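Local coordinates for putative cell adhesion protein (Bacteroides thetaiotaomicron, PDB 4DGU), which is a putative cell adhesion protein of the fimbrillin-like family, probably serving as a component of a distinct type of bacterial pilus, and binds zinc ions, at residues Ser30-Ala36 / Phe125-Pro131; Glu44-Ala49 / Tyr80-Leu86. All coordinates share one frame; numbering follows the deposited sequence.

Contact 1: Ser30-Ala36 / Phe125-Pro131; sequences SNDLFPA and FKRMTVP
Arg127 reaches from its strand to the turn at Ser30-Phe34 and meets the carbonyl oxygen of Phe34 end-on with both terminal nitrogens. NH1 of Arg127 lies 2.9 Å from Phe34 O, in the carbonyl plane and on a lone pair; NH2 of Arg127, at 3.0 Å from the same oxygen, comes from above that plane. Ser30 OG takes a further, fairly straight bond from Arg127 NH1 (3.0 Å, 159°) and lies in the guanidinium plane, while CB of Phe34 covers one face of the group. The Arg127 chain leaves with CG opposite the backbone N (chi1 -177°) and then bends at chi3 (-76°), turning the flat end across to the loop; NE is left to Glu106, which supplies a salt bridge.

Asn31 ND2 donates to Phe125 O at 3.0 Å, tilted from the carbonyl plane, and also bonds Asp20, whereas its OD1 is taken by Tyr246 of the second subunit. Apolar contacts flank this polar centre: Ala36 CB meets Phe125 CB at 3.8 Å, and CE2 of Phe34 touches CB of Pro131 at 3.9 Å as the two side chains pass in opposite directions. A methionine in place of Arg127 would probably leave Phe34 O and Ser30 OG without their donor and Glu106 without its cationic mate. The turn is thus fastened to the sheet largely through one buried cation, whose charge Glu106 is likely to offset.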
loop_
_atom_site.group_PDB
_atom_site.type_symbol
_atom_site.label_atom_id
_atom_site.label_comp_id
_atom_site.label_asym_id
_atom_site.label_seq_id
_atom_site.Cartn_x
_atom_site.Cartn_y
_atom_site.Cartn_z
ATOM N N SER A 30 -13.360 11.704 -6.536
ATOM C CA SER A 30 -14.410 11.393 -7.511
ATOM C C SER A 30 -14.839 12.659 -8.285
ATOM O O SER A 30 -15.407 12.546 -9.374
ATOM C CB SER A 30 -15.616 10.750 -6.829
ATOM O OG SER A 30 -16.325 11.707 -6.057
ATOM N N ASN A 31 -14.575 13.853 -7.702
ATOM C CA ASN A 31 -14.864 15.163 -8.290
ATOM C C ASN A 31 -14.115 15.337 -9.609
ATOM O O ASN A 31 -14.635 15.975 -10.517
ATOM C CB ASN A 31 -14.469 16.300 -7.316
ATOM C CG ASN A 31 -15.231 16.333 -6.018
ATOM O OD1 ASN A 31 -14.960 15.582 -5.076
ATOM N ND2 ASN A 31 -16.169 17.242 -5.914
ATOM N N ASP A 32 -12.889 14.766 -9.714
ATOM C CA ASP A 32 -12.047 14.838 -10.900
ATOM C C ASP A 32 -12.731 14.225 -12.114
ATOM O O ASP A 32 -12.627 14.771 -13.220
ATOM C CB ASP A 32 -10.705 14.114 -10.652
ATOM C CG ASP A 32 -9.805 14.737 -9.614
ATOM O OD1 ASP A 32 -9.951 15.946 -9.357
ATOM O OD2 ASP A 32 -8.903 14.037 -9.118
ATOM N N LEU A 33 -13.372 13.055 -11.900
ATOM C CA LEU A 33 -14.036 12.250 -12.916
ATOM C C LEU A 33 -15.432 12.732 -13.120
ATOM O O LEU A 33 -15.908 12.754 -14.259
ATOM C CB LEU A 33 -14.065 10.759 -12.491
ATOM C CG LEU A 33 -12.722 10.112 -12.105
ATOM C CD1 LEU A 33 -12.923 8.781 -11.416
ATOM C CD2 LEU A 33 -11.735 10.043 -13.300
ATOM N N PHE A 34 -16.109 13.058 -11.989
ATOM C CA PHE A 34 -17.485 13.505 -11.919
ATOM C C PHE A 34 -17.578 14.876 -11.234
ATOM O O PHE A 34 -17.894 14.950 -10.039
ATOM C CB PHE A 34 -18.320 12.462 -11.187
ATOM C CG PHE A 34 -18.278 11.106 -11.839
ATOM C CD1 PHE A 34 -18.961 10.867 -13.026
ATOM C CD2 PHE A 34 -17.572 10.056 -11.254
ATOM C CE1 PHE A 34 -18.937 9.599 -13.616
ATOM C CE2 PHE A 34 -17.548 8.788 -11.845
ATOM C CZ PHE A 34 -18.233 8.566 -13.021
ATOM N N PRO A 35 -17.289 15.979 -11.962
ATOM C CA PRO A 35 -17.358 17.330 -11.332
ATOM C C PRO A 35 -18.751 17.666 -10.799
ATOM O O PRO A 35 -19.728 17.326 -11.442
ATOM C CB PRO A 35 -16.954 18.278 -12.477
ATOM C CG PRO A 35 -16.239 17.422 -13.463
ATOM C CD PRO A 35 -16.873 16.067 -13.379
ATOM N N ALA A 36 -18.850 18.322 -9.629
ATOM C CA ALA A 36 -20.142 18.685 -9.012
ATOM C C ALA A 36 -21.024 19.493 -9.978
ATOM O O ALA A 36 -22.232 19.246 -10.013
ATOM C CB ALA A 36 -19.933 19.436 -7.708
ATOM N N PHE A 125 -18.559 21.517 -3.131
ATOM C CA PHE A 125 -19.196 20.241 -2.895
ATOM C C PHE A 125 -18.229 19.042 -2.800
ATOM O O PHE A 125 -17.336 18.847 -3.636
ATOM C CB PHE A 125 -20.227 19.954 -3.985
ATOM C CG PHE A 125 -21.527 20.692 -3.773
ATOM C CD1 PHE A 125 -21.712 21.974 -4.287
ATOM C CD2 PHE A 125 -22.571 20.105 -3.054
ATOM C CE1 PHE A 125 -22.922 22.648 -4.089
ATOM C CE2 PHE A 125 -23.771 20.788 -2.851
ATOM C CZ PHE A 125 -23.940 22.052 -3.370
ATOM N N LYS A 126 -18.416 18.262 -1.736
ATOM C CA LYS A 126 -17.834 16.961 -1.495
ATOM C C LYS A 126 -18.863 15.907 -1.969
ATOM O O LYS A 126 -20.056 16.128 -1.749
ATOM C CB LYS A 126 -17.558 16.765 0.014
ATOM C CG LYS A 126 -16.525 17.675 0.640
ATOM C CD LYS A 126 -16.417 17.426 2.136
ATOM C CE LYS A 126 -15.374 18.292 2.821
ATOM N NZ LYS A 126 -15.491 18.162 4.304
ATOM N N ARG A 127 -18.434 14.777 -2.587
ATOM C CA ARG A 127 -19.339 13.658 -2.897
ATOM C C ARG A 127 -19.250 12.732 -1.675
ATOM O O ARG A 127 -18.142 12.290 -1.341
ATOM C CB ARG A 127 -18.990 12.949 -4.219
ATOM C CG ARG A 127 -19.966 11.826 -4.609
ATOM C CD ARG A 127 -19.799 11.370 -6.044
ATOM N NE ARG A 127 -20.380 12.316 -7.002
ATOM C CZ ARG A 127 -19.689 13.157 -7.778
ATOM N NH1 ARG A 127 -18.370 13.157 -7.759
ATOM N NH2 ARG A 127 -20.323 13.985 -8.600
HETATM N N MSE A 128 -20.384 12.534 -0.954
HETATM C CA MSE A 128 -20.455 11.766 0.307
HETATM C C MSE A 128 -20.677 10.276 0.064
HETATM O O MSE A 128 -20.380 9.459 0.946
HETATM C CB MSE A 128 -21.534 12.325 1.254
HETATM C CG MSE A 128 -21.533 13.860 1.379
HETATM SE SE MSE A 128 -19.776 14.626 1.735
HETATM C CE MSE A 128 -19.385 13.867 3.544
ATOM N N THR A 129 -21.200 9.935 -1.133
ATOM C CA THR A 129 -21.380 8.569 -1.622
ATOM C C THR A 129 -20.147 8.203 -2.488
ATOM O O THR A 129 -19.296 9.070 -2.750
ATOM C CB THR A 129 -22.694 8.427 -2.371
ATOM O OG1 THR A 129 -22.761 9.493 -3.318
ATOM C CG2 THR A 129 -23.920 8.453 -1.440
ATOM N N VAL A 130 -20.048 6.925 -2.926
ATOM C CA VAL A 130 -18.892 6.415 -3.664
ATOM C C VAL A 130 -19.321 5.963 -5.082
ATOM O O VAL A 130 -19.995 4.942 -5.188
ATOM C CB VAL A 130 -18.171 5.264 -2.862
ATOM C CG1 VAL A 130 -16.953 4.708 -3.607
ATOM C CG2 VAL A 130 -17.772 5.727 -1.450
ATOM N N PRO A 131 -18.965 6.689 -6.177
ATOM C CA PRO A 131 -19.332 6.209 -7.524
ATOM C C PRO A 131 -18.592 4.934 -7.901
ATOM O O PRO A 131 -17.464 4.672 -7.441
ATOM C CB PRO A 131 -18.919 7.356 -8.459
ATOM C CG PRO A 131 -18.511 8.475 -7.616
ATOM C CD PRO A 131 -18.194 7.944 -6.255
#

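Contact 2: Glu44-Ala49 / Tyr80-Leu86; sequences EVISMA and YAHYPAL
Strands 45-49 and 80-83 run antiparallel, 157° between directions and 4.6 Å apart at closest approach, with Ser47-His82 and Ala49-Tyr80 as hydrogen-bonded pairs and Met48-Ala81 as the non-hydrogen-bonded pair between them. They are neighbouring strands of the mixed beta sheet in this fimbrillin-like fold, a family of the transthyretin clan. Each hydrogen-bonded pair closes two bonds, among them His82 N to Ser47 O at 2.9 Å.

On the face carrying Met48 and Ala81, Ile46 CD1 rests on Ala81 CB at 3.8 Å, and Leu123 of strand 120-135 packs against all three residues. Ile46 CG2 approaches the ring of Tyr83 at CD1, the two side chains meeting at about a right angle. With CG opposite its backbone N (chi1 -177°), the Tyr83 ring extends toward Glu44, whose OE1 lies at the ring's edge and accepts a 2.8 Å bond from Tyr83 OH on the anti side of the carboxylate.

Past the strand end, after the cis peptide bond preceding Pro84, pairing gives way to other links. A water bridges Val45 O and Ala85 N, and CG1 of Val45 touches CB of Ala85. Leu86 lays CD2 over one face of the His82 ring, whose NE2 bonds Leu160 O. Ser47 OG, beside its own backbone N, accepts the backbone N-H of Leu86 at 2.7 Å and 164°.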
loop_
_atom_site.group_PDB
_atom_site.type_symbol
_atom_site.label_atom_id
_atom_site.label_comp_id
_atom_site.label_asym_id
_atom_site.label_seq_id
_atom_site.Cartn_x
_atom_site.Cartn_y
_atom_site.Cartn_z
ATOM N N GLU A 44 -31.396 22.625 -11.272
ATOM C CA GLU A 44 -31.326 21.667 -10.175
ATOM C C GLU A 44 -31.551 22.410 -8.849
ATOM O O GLU A 44 -31.149 23.571 -8.706
ATOM C CB GLU A 44 -30.000 20.883 -10.177
ATOM C CG GLU A 44 -29.824 19.979 -11.390
ATOM C CD GLU A 44 -30.983 19.038 -11.671
ATOM O OE1 GLU A 44 -31.185 18.084 -10.885
ATOM O OE2 GLU A 44 -31.728 19.292 -12.644
ATOM N N VAL A 45 -32.256 21.755 -7.920
ATOM C CA VAL A 45 -32.609 22.310 -6.612
ATOM C C VAL A 45 -31.689 21.688 -5.531
ATOM O O VAL A 45 -31.489 20.471 -5.500
ATOM C CB VAL A 45 -34.131 22.081 -6.293
ATOM C CG1 VAL A 45 -34.529 22.626 -4.920
ATOM C CG2 VAL A 45 -35.025 22.669 -7.378
ATOM N N ILE A 46 -31.143 22.553 -4.654
ATOM C CA ILE A 46 -30.325 22.200 -3.484
ATOM C C ILE A 46 -31.021 22.740 -2.225
ATOM O O ILE A 46 -31.772 23.717 -2.306
ATOM C CB ILE A 46 -28.855 22.730 -3.559
ATOM C CG1 ILE A 46 -28.803 24.281 -3.671
ATOM C CG2 ILE A 46 -28.025 22.032 -4.645
ATOM C CD1 ILE A 46 -27.615 24.883 -3.106
ATOM N N SER A 47 -30.758 22.102 -1.073
ATOM C CA SER A 47 -31.198 22.570 0.236
ATOM C C SER A 47 -30.046 23.361 0.790
ATOM O O SER A 47 -28.975 22.797 0.999
ATOM C CB SER A 47 -31.549 21.410 1.163
ATOM O OG SER A 47 -32.628 20.675 0.632
HETATM N N MSE A 48 -30.220 24.664 0.980
HETATM C CA MSE A 48 -29.137 25.474 1.489
HETATM C C MSE A 48 -29.532 26.207 2.777
HETATM O O MSE A 48 -30.683 26.579 2.943
HETATM C CB MSE A 48 -28.702 26.456 0.416
HETATM C CG MSE A 48 -27.469 27.207 0.800
HETATM SE SE MSE A 48 -26.851 28.369 -0.578
HETATM C CE MSE A 48 -28.332 29.599 -0.658
ATOM N N ALA A 49 -28.586 26.345 3.714
ATOM C CA ALA A 49 -28.763 27.034 4.987
ATOM C C ALA A 49 -27.490 27.764 5.409
ATOM O O ALA A 49 -26.375 27.363 5.053
ATOM C CB ALA A 49 -29.148 26.044 6.075
ATOM N N TYR A 80 -24.200 25.852 4.074
ATOM C CA TYR A 80 -24.230 24.396 3.999
ATOM C C TYR A 80 -25.263 24.002 2.994
ATOM O O TYR A 80 -26.341 24.591 2.983
ATOM C CB TYR A 80 -24.555 23.782 5.364
ATOM C CG TYR A 80 -23.550 24.138 6.433
ATOM C CD1 TYR A 80 -22.348 23.445 6.546
ATOM C CD2 TYR A 80 -23.784 25.193 7.318
ATOM C CE1 TYR A 80 -21.415 23.769 7.528
ATOM C CE2 TYR A 80 -22.866 25.516 8.316
ATOM C CZ TYR A 80 -21.679 24.799 8.418
ATOM O OH TYR A 80 -20.737 25.129 9.367
ATOM N N ALA A 81 -24.965 23.026 2.131
ATOM C CA ALA A 81 -25.918 22.631 1.107
ATOM C C ALA A 81 -25.922 21.130 0.853
ATOM O O ALA A 81 -24.866 20.498 0.856
ATOM C CB ALA A 81 -25.622 23.375 -0.192
ATOM N N HIS A 82 -27.113 20.576 0.594
ATOM C CA HIS A 82 -27.326 19.175 0.230
ATOM C C HIS A 82 -27.833 19.070 -1.193
ATOM O O HIS A 82 -28.687 19.849 -1.600
ATOM C CB HIS A 82 -28.330 18.487 1.178
ATOM C CG HIS A 82 -27.807 18.243 2.556
ATOM N ND1 HIS A 82 -27.166 17.061 2.893
ATOM C CD2 HIS A 82 -27.855 19.046 3.645
ATOM C CE1 HIS A 82 -26.847 17.179 4.173
ATOM N NE2 HIS A 82 -27.235 18.359 4.669
ATOM N N TYR A 83 -27.286 18.111 -1.948
ATOM C CA TYR A 83 -27.723 17.774 -3.292
ATOM C C TYR A 83 -27.770 16.257 -3.429
ATOM O O TYR A 83 -26.762 15.609 -3.210
ATOM C CB TYR A 83 -26.889 18.391 -4.430
ATOM C CG TYR A 83 -27.493 18.020 -5.768
ATOM C CD1 TYR A 83 -28.664 18.631 -6.217
ATOM C CD2 TYR A 83 -26.978 16.961 -6.519
ATOM C CE1 TYR A 83 -29.284 18.224 -7.396
ATOM C CE2 TYR A 83 -27.594 16.540 -7.699
ATOM C CZ TYR A 83 -28.743 17.182 -8.139
ATOM O OH TYR A 83 -29.350 16.781 -9.301
ATOM N N PRO A 84 -28.929 15.667 -3.789
ATOM C CA PRO A 84 -30.242 16.309 -4.066
ATOM C C PRO A 84 -30.848 16.989 -2.815
ATOM O O PRO A 84 -30.380 16.742 -1.698
ATOM C CB PRO A 84 -31.103 15.128 -4.546
ATOM C CG PRO A 84 -30.130 14.048 -4.957
ATOM C CD PRO A 84 -28.999 14.206 -3.979
ATOM N N ALA A 85 -31.875 17.843 -2.995
ATOM C CA ALA A 85 -32.548 18.559 -1.895
ATOM C C ALA A 85 -33.154 17.596 -0.844
ATOM O O ALA A 85 -33.540 16.475 -1.174
ATOM C CB ALA A 85 -33.640 19.464 -2.448
ATOM N N LEU A 86 -33.241 18.048 0.412
ATOM C CA LEU A 86 -33.813 17.281 1.516
ATOM C C LEU A 86 -35.330 17.288 1.505
ATOM O O LEU A 86 -35.947 18.167 0.892
ATOM C CB LEU A 86 -33.367 17.877 2.864
ATOM C CG LEU A 86 -31.891 18.091 3.125
ATOM C CD1 LEU A 86 -31.700 18.892 4.395
ATOM C CD2 LEU A 86 -31.149 16.769 3.204
HETATM O O HOH W 1 -33.045 18.351 -5.491
#

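Overall arrangement
Contact 2 is nested within the loop that contact 1 closes: residues 44-49 and 80-86 both fall between 30-36 and 125-131. The two centres lie about 15 Å apart, contact 1 near the middle of the chain and contact 2 farther out, and both reach the same mixed sheet, contact 1 through strand 120-135 alone and contact 2 through its two neighbouring strands. Strand 108-114 stands between them, pairing with 77-83 on one side and with 120-135 on the other. Phe125 joins the contacts directly, its CZ packing 3.8 Å from Ala81 CB. Contact 1 also reaches other subunits of the assembly, through Asn31, Asp32 and neighbours, whereas contact 2 stays within its own chain, so the sheet links an intrachain strand pair to a subunit interface.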